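Local coordinates for protein sulfoquinovosidase (Escherichia coli, PDB 5AEG) that hydrolyses sulfoquinovosyl diacylglycerides and simple sulfoquinovosides such as sulfoquinovosyl glycerol, releasing sulfoquinovose for sulfoglycolysis, at residues P570-A575 and Y607-D612; Q246-D251 and A575-A580; I613-V618 and P658-R663. All blocks are in the same frame, centred on the assembly; numbering follows the deposited sequence.

Interaction 1 (P570-A575 and Y607-D612)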
# COMPACT_ATOMS: atom_id res chain seq x y z
N PRO A 570 25.02 0.45 -0.83
CA PRO A 570 25.31 0.70 0.59
C PRO A 570 24.48 1.86 1.13
O PRO A 570 24.13 1.87 2.31
CB PRO A 570 26.86 1.01 0.59
CG PRO A 570 27.11 1.41 -0.80
CD PRO A 570 26.21 0.59 -1.67
N TYR A 571 24.14 2.80 0.28
CA TYR A 571 23.32 3.93 0.64
C TYR A 571 21.88 3.49 0.94
O TYR A 571 21.32 3.82 2.00
CB TYR A 571 23.32 4.97 -0.47
CG TYR A 571 22.43 6.13 -0.26
CD1 TYR A 571 22.73 7.11 0.71
CD2 TYR A 571 21.23 6.26 -0.94
CE1 TYR A 571 21.94 8.19 0.92
CE2 TYR A 571 20.41 7.36 -0.73
CZ TYR A 571 20.77 8.33 0.19
OH TYR A 571 19.94 9.39 0.40
N LEU A 572 21.33 2.69 0.03
CA LEU A 572 19.98 2.09 0.25
C LEU A 572 19.90 1.19 1.53
O LEU A 572 18.96 1.22 2.28
CB LEU A 572 19.59 1.27 -0.95
CG LEU A 572 19.36 2.04 -2.24
CD1 LEU A 572 19.05 1.12 -3.44
CD2 LEU A 572 18.25 3.09 -2.08
N LYS A 573 20.95 0.44 1.79
CA LYS A 573 20.99 -0.49 2.88
C LYS A 573 20.99 0.32 4.17
O LYS A 573 20.28 -0.01 5.08
CB LYS A 573 22.25 -1.40 2.65
CG LYS A 573 22.49 -2.45 3.67
CD LYS A 573 23.44 -3.57 3.17
CE LYS A 573 23.44 -4.71 4.21
NZ LYS A 573 22.29 -5.70 4.02
N GLU A 574 21.75 1.41 4.23
CA GLU A 574 21.66 2.32 5.35
C GLU A 574 20.23 2.89 5.56
O GLU A 574 19.71 2.92 6.70
CB GLU A 574 22.71 3.44 5.22
CG GLU A 574 22.58 4.55 6.30
CD GLU A 574 23.52 5.72 6.04
OE1 GLU A 574 23.24 6.68 5.25
OE2 GLU A 574 24.64 5.62 6.55
N ALA A 575 19.61 3.36 4.48
CA ALA A 575 18.22 3.84 4.55
C ALA A 575 17.25 2.78 5.04
O ALA A 575 16.42 3.04 5.93
CB ALA A 575 17.78 4.47 3.21
N TYR A 607 10.14 13.03 -4.61
CA TYR A 607 10.47 12.46 -3.38
C TYR A 607 11.93 12.52 -3.11
O TYR A 607 12.71 12.79 -4.01
CB TYR A 607 9.99 10.98 -3.22
CG TYR A 607 10.57 10.02 -4.20
CD1 TYR A 607 10.05 9.91 -5.53
CD2 TYR A 607 11.61 9.18 -3.86
CE1 TYR A 607 10.58 9.00 -6.45
CE2 TYR A 607 12.16 8.28 -4.80
CZ TYR A 607 11.63 8.19 -6.08
OH TYR A 607 12.19 7.25 -6.93
N LEU A 608 12.27 12.30 -1.85
CA LEU A 608 13.67 12.08 -1.45
C LEU A 608 13.90 10.56 -1.27
O LEU A 608 13.09 9.85 -0.65
CB LEU A 608 13.97 12.81 -0.16
CG LEU A 608 13.87 14.31 -0.16
CD1 LEU A 608 13.92 14.90 1.28
CD2 LEU A 608 14.86 14.98 -1.06
N LEU A 609 14.98 10.06 -1.82
CA LEU A 609 15.46 8.68 -1.61
C LEU A 609 16.51 8.78 -0.55
O LEU A 609 17.60 9.28 -0.80
CB LEU A 609 16.02 8.08 -2.89
CG LEU A 609 16.45 6.62 -2.93
CD1 LEU A 609 15.25 5.66 -2.71
CD2 LEU A 609 17.15 6.28 -4.24
N GLY A 610 16.20 8.25 0.63
CA GLY A 610 16.99 8.55 1.85
C GLY A 610 16.99 10.07 2.05
O GLY A 610 16.10 10.79 1.60
N ARG A 611 18.01 10.55 2.78
CA ARG A 611 18.17 11.98 3.03
C ARG A 611 18.69 12.84 1.86
O ARG A 611 18.30 14.02 1.74
CB ARG A 611 19.13 12.14 4.23
CG ARG A 611 19.44 13.56 4.69
CD ARG A 611 18.29 14.33 5.22
NE ARG A 611 18.60 15.79 5.46
CZ ARG A 611 18.42 16.77 4.55
NH1 ARG A 611 17.94 16.52 3.26
NH2 ARG A 611 18.72 18.00 4.91
N ASP A 612 19.55 12.26 1.00
CA ASP A 612 20.47 13.08 0.18
C ASP A 612 20.20 13.04 -1.32
O ASP A 612 20.91 13.70 -2.08
CB ASP A 612 21.90 12.60 0.48
CG ASP A 612 22.39 12.94 1.91
OD1 ASP A 612 21.85 13.87 2.44
OD2 ASP A 612 23.23 12.23 2.47
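Tyr-571 reaches from the helix into the turn after strand 607-609 and meets Leu-609, Gly-610 and Asp-612 with the tip of its side chain. Its CG stands anti to the backbone N (chi1 175°), which sends the ring across to the turn and brings OH within 2.6 Å of Leu-609 O. In this bond the hydroxyl is the donor; it approaches in the carbonyl plane, on a lone pair, with a C=O...OH angle of 136°. The same oxygen accepts the N-H of Asp-612, N to OH 3.0 Å and nearly straight at 165°. Two bonds of opposite sense thus grip one buried hydroxyl, and the carbonyl and N-H of the turn find their partner in a side chain. Gly-610 CA passes 3.4 Å from Tyr-571 OH; a CB here would probably come too close to that oxygen, and its positive phi also suits glycine. The turn belongs to the C-terminal beta domain of this family 31 glycoside hydrolase and connects strands 607-609 and 613-615, while helix 569-582 comes after strand 534-536, last in sequence of the TIM-barrel sheet. Trp-668 and Phe-672 both meet the Tyr-571 ring edge-to-face. Next along the helix, Leu-572 puts CD2 between the two methyls of Leu-609, 4.0 Å from CD1, the two leucines crossing obliquely. One turn beyond Tyr-571, Ala-575 rests its CB 4.4 Å from Gly-610 CA.

Interaction 2 (Q246-D251 and A575-A580); sequences QPELPD and AVALNA
Gln-246, Glu-248 and Leu-249 lie against one side of helix 569-582 in a loop-to-helix contact, partly buried and lined with water, where the loop between helix 232-243 and strand 257-260 passes Val-576, Asn-579 and Ala-580. Its direct polar link joins two side-chain amides: Asn-579 ND2 donates to Gln-246 OE1 at 2.8 Å, almost straight at 174°. The acceptor lies in the amide plane of Asn-579, whereas the donor stands 46° out of the carbonyl plane of Gln-246, so the bond does not follow a lone pair. The bend of the Gln-246 chain at chi2 (96°) helps place OE1 there, and this oxygen also accepts the N-H of Gly-499. Strand 257-260 belongs to the parallel sheet of the family 31 TIM barrel, so the contact sets helix 569-582 against the segment that runs on to this strand. Ala-580 CB sits 3.3 Å from Gln-246 O and also touches Glu-248 CG. Farther along the loop, Leu-249 CG meets Val-576 CG1 at 4.0 Å, the side chains crossing at about a right angle. One water accepts from Asn-579 ND2 and donates to Pro-247 O and Val-576 O; another donates to both Glu-248 OE2 and Ala-577 O.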
# COMPACT_ATOMS: atom_id res chain seq x y z
N GLN A 246 9.02 -2.57 9.80
CA GLN A 246 9.32 -3.66 8.90
C GLN A 246 10.73 -4.20 9.16
O GLN A 246 11.58 -3.50 9.62
CB GLN A 246 9.32 -3.13 7.44
CG GLN A 246 7.94 -2.64 6.94
CD GLN A 246 7.75 -1.16 7.07
OE1 GLN A 246 8.44 -0.37 6.41
NE2 GLN A 246 6.84 -0.75 7.99
N PRO A 247 10.99 -5.40 8.77
CA PRO A 247 12.36 -5.90 8.82
C PRO A 247 13.28 -5.22 7.85
O PRO A 247 12.83 -4.64 6.82
CB PRO A 247 12.21 -7.39 8.44
CG PRO A 247 10.77 -7.71 8.60
CD PRO A 247 10.05 -6.41 8.31
N GLU A 248 14.57 -5.31 8.13
CA GLU A 248 15.57 -5.08 7.10
C GLU A 248 15.40 -6.07 5.95
O GLU A 248 15.05 -7.20 6.15
CB GLU A 248 16.99 -5.21 7.65
CG GLU A 248 17.32 -4.10 8.64
CD GLU A 248 18.74 -4.17 9.19
OE1 GLU A 248 19.46 -5.15 8.95
OE2 GLU A 248 19.12 -3.23 9.85
N LEU A 249 15.58 -5.56 4.71
CA LEU A 249 15.51 -6.39 3.50
C LEU A 249 16.69 -7.35 3.42
O LEU A 249 17.81 -7.02 3.82
CB LEU A 249 15.54 -5.51 2.24
CG LEU A 249 14.37 -4.54 2.04
CD1 LEU A 249 14.58 -3.64 0.81
CD2 LEU A 249 13.09 -5.30 1.86
N PRO A 250 16.47 -8.48 2.77
CA PRO A 250 17.65 -9.31 2.52
C PRO A 250 18.64 -8.62 1.69
O PRO A 250 18.26 -7.84 0.78
CB PRO A 250 17.11 -10.51 1.80
CG PRO A 250 15.63 -10.56 2.15
CD PRO A 250 15.21 -9.15 2.40
N ASP A 251 19.91 -8.94 1.94
CA ASP A 251 21.03 -8.32 1.24
C ASP A 251 20.97 -8.45 -0.28
O ASP A 251 21.44 -7.59 -0.99
CB ASP A 251 22.38 -8.87 1.74
CG ASP A 251 23.55 -7.95 1.35
OD1 ASP A 251 23.54 -6.78 1.81
OD2 ASP A 251 24.34 -8.32 0.48
N ALA A 575 19.61 3.36 4.48
CA ALA A 575 18.22 3.84 4.55
C ALA A 575 17.25 2.78 5.04
O ALA A 575 16.42 3.04 5.93
CB ALA A 575 17.78 4.47 3.21
N VAL A 576 17.37 1.56 4.49
CA VAL A 576 16.50 0.45 4.93
C VAL A 576 16.70 0.10 6.43
O VAL A 576 15.76 -0.25 7.12
CB VAL A 576 16.69 -0.75 3.99
CG1 VAL A 576 16.10 -2.02 4.55
CG2 VAL A 576 16.15 -0.41 2.61
N ALA A 577 17.94 0.22 6.93
CA ALA A 577 18.22 -0.02 8.35
C ALA A 577 17.54 1.05 9.24
O ALA A 577 16.88 0.71 10.23
CB ALA A 577 19.77 -0.11 8.57
N LEU A 578 17.57 2.31 8.82
CA LEU A 578 16.82 3.40 9.51
C LEU A 578 15.29 3.21 9.52
O LEU A 578 14.59 3.47 10.55
CB LEU A 578 17.13 4.74 8.91
CG LEU A 578 18.56 5.16 9.23
CD1 LEU A 578 19.04 6.20 8.25
CD2 LEU A 578 18.68 5.71 10.71
N ASN A 579 14.78 2.72 8.39
CA ASN A 579 13.39 2.33 8.37
C ASN A 579 13.02 1.29 9.38
O ASN A 579 12.00 1.41 10.05
CB ASN A 579 12.98 1.81 6.94
CG ASN A 579 11.50 1.60 6.83
OD1 ASN A 579 10.69 2.57 6.90
ND2 ASN A 579 11.11 0.38 6.65
N ALA A 580 13.83 0.22 9.45
CA ALA A 580 13.58 -0.89 10.42
C ALA A 580 13.73 -0.41 11.91
O ALA A 580 13.01 -0.86 12.77
CB ALA A 580 14.53 -2.03 10.15
O HOH W 1 9.44 0.33 9.53
O HOH W 2 12.17 -3.42 12.32
O HOH W 3 13.26 -1.76 6.63
O HOH W 4 17.91 -1.43 11.66

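Interaction 3 (I613-V618 and P658-R663)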
# COMPACT_ATOMS: atom_id res chain seq x y z
N ILE A 613 19.22 12.24 -1.78
CA ILE A 613 18.92 12.23 -3.22
C ILE A 613 17.51 12.70 -3.43
O ILE A 613 16.58 12.26 -2.72
CB ILE A 613 19.04 10.79 -3.79
CG1 ILE A 613 20.47 10.32 -3.68
CG2 ILE A 613 18.58 10.78 -5.25
CD1 ILE A 613 20.74 8.88 -4.06
N LEU A 614 17.30 13.59 -4.40
CA LEU A 614 16.00 14.06 -4.74
C LEU A 614 15.67 13.47 -6.11
O LEU A 614 16.46 13.62 -7.07
CB LEU A 614 15.95 15.56 -4.75
CG LEU A 614 14.60 16.28 -5.08
CD1 LEU A 614 14.55 17.63 -4.37
CD2 LEU A 614 14.30 16.46 -6.52
N VAL A 615 14.46 12.91 -6.25
CA VAL A 615 14.04 12.23 -7.54
C VAL A 615 12.73 12.81 -8.03
O VAL A 615 11.74 12.90 -7.25
CB VAL A 615 13.90 10.70 -7.40
CG1 VAL A 615 13.62 9.99 -8.75
CG2 VAL A 615 15.07 10.08 -6.67
N ALA A 616 12.67 13.17 -9.30
CA ALA A 616 11.41 13.60 -9.86
C ALA A 616 11.23 12.84 -11.16
O ALA A 616 11.64 13.28 -12.21
CB ALA A 616 11.37 15.08 -10.08
N PRO A 617 10.61 11.67 -11.10
CA PRO A 617 10.49 10.83 -12.29
C PRO A 617 9.70 11.42 -13.44
O PRO A 617 8.64 12.03 -13.25
CB PRO A 617 9.81 9.53 -11.76
CG PRO A 617 9.78 9.64 -10.31
CD PRO A 617 9.98 11.09 -9.92
N VAL A 618 10.20 11.26 -14.66
CA VAL A 618 9.47 11.69 -15.80
C VAL A 618 8.23 10.79 -15.92
O VAL A 618 8.36 9.60 -16.06
CB VAL A 618 10.38 11.62 -17.10
CG1 VAL A 618 9.60 11.92 -18.37
CG2 VAL A 618 11.53 12.62 -16.92
N PRO A 658 17.50 10.30 -15.64
CA PRO A 658 16.27 10.77 -15.00
C PRO A 658 16.59 12.00 -14.12
O PRO A 658 17.75 12.22 -13.75
CB PRO A 658 15.87 9.65 -14.10
CG PRO A 658 17.07 8.77 -13.93
CD PRO A 658 17.80 8.94 -15.26
N PRO A 659 15.57 12.76 -13.76
CA PRO A 659 15.87 14.01 -12.98
C PRO A 659 16.14 13.68 -11.54
O PRO A 659 15.16 13.42 -10.77
CB PRO A 659 14.61 14.84 -13.17
CG PRO A 659 13.91 14.25 -14.36
CD PRO A 659 14.18 12.76 -14.23
N VAL A 660 17.44 13.50 -11.23
CA VAL A 660 17.93 13.03 -9.98
C VAL A 660 19.02 14.01 -9.54
O VAL A 660 19.92 14.30 -10.32
CB VAL A 660 18.53 11.60 -10.07
CG1 VAL A 660 19.21 11.20 -8.78
CG2 VAL A 660 17.43 10.54 -10.42
N PHE A 661 18.92 14.51 -8.31
CA PHE A 661 19.90 15.43 -7.79
C PHE A 661 20.35 14.95 -6.44
O PHE A 661 19.61 14.24 -5.75
CB PHE A 661 19.26 16.83 -7.66
CG PHE A 661 18.67 17.36 -8.88
CD1 PHE A 661 17.47 16.87 -9.36
CD2 PHE A 661 19.30 18.40 -9.57
CE1 PHE A 661 16.94 17.39 -10.52
CE2 PHE A 661 18.76 18.93 -10.69
CZ PHE A 661 17.58 18.41 -11.19
N TYR A 662 21.58 15.22 -6.07
CA TYR A 662 22.05 14.90 -4.76
C TYR A 662 22.69 16.10 -4.02
O TYR A 662 23.12 17.07 -4.65
CB TYR A 662 22.99 13.70 -4.76
CG TYR A 662 24.39 13.95 -5.40
CD1 TYR A 662 25.44 14.49 -4.68
CD2 TYR A 662 24.60 13.70 -6.73
CE1 TYR A 662 26.71 14.73 -5.26
CE2 TYR A 662 25.87 13.94 -7.35
CZ TYR A 662 26.93 14.40 -6.60
OH TYR A 662 28.15 14.63 -7.27
N ARG A 663 22.71 15.97 -2.71
CA ARG A 663 23.19 17.06 -1.81
C ARG A 663 24.77 17.02 -1.89
O ARG A 663 25.40 16.03 -1.54
CB ARG A 663 22.73 16.83 -0.36
CG ARG A 663 21.23 17.06 -0.14
CD ARG A 663 20.82 16.92 1.31
NE ARG A 663 21.53 17.88 2.13
CZ ARG A 663 22.43 17.60 3.06
NH1 ARG A 663 22.83 16.34 3.33
NH2 ARG A 663 23.00 18.65 3.69
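Ile-613 and Val-660 each hold one methyl anti to the backbone N, CG2 in the isoleucine and CG1 in the valine (chi1 172°), and these methyls meet at 3.6 Å. The other Val-660 methyl, CG2, faces Val-615 CG1 at 4.2 Å, the two valines lying side by side and pointing the same way. Tyr-662 shares this face of the sheet, its CB beside Ile-613 CG1. On the opposite face Leu-614 CD2 approaches Phe-661 CD1 at 4.3 Å, and both residues touch Leu-628. The backbone explains this alternation: strands 613-615 and 660-663 are antiparallel neighbours, their axes 4.6 Å apart and 159° between directions, in the C-terminal beta domain of the family 31 enzyme. Leu-614 and Phe-661 form the hydrogen-bonded pair, with N to O distances of 2.8 Å from Leu-614 to Phe-661 and 2.9 Å in return, flanked by the non-hydrogen-bonded pairs Ile-613 with Tyr-662 and Val-615 with Val-660. Beyond the paired strands, Ala-616 N donates to Pro-659 O with the N-H nearly along the C=O axis (170°). The Pro-659 ring comes over the carbonyl of Ala-616, CG to O 3.3 Å, and meets Val-618 CG2 through CD at 3.8 Å, the side chains crossing at about a right angle. An alanine in place of Pro-659 would probably open a gap beside Val-618 and the Ala-616 carbonyl and leave the backbone there freer to turn, although the carbonyl bonded to Ala-616 N would remain. At the other end Arg-663 pairs with Asp-633.

How the interactions relate
Helix 569-582 carries interactions 1 and 2, whose centres are 11 Å apart and which share Ala-575; a salt bridge from Lys-573 to Asp-251 also joins them. Interaction 3 lies 12 Å from interaction 1, centre to centre, and both reach the same antiparallel sheet, where strands 607-609 and 613-615 are neighbours. Asp-612 and Arg-663 form a salt bridge between these two contacts. Interactions 2 and 3 do not touch: their nearest atoms are about 9 Å apart. Along the chain the segments of interactions 1 and 2 alternate, and interaction 3 follows both. The helix thus packs against both the loop before strand 257-260 and a turn of the C-terminal sheet, away from the catalytic residues.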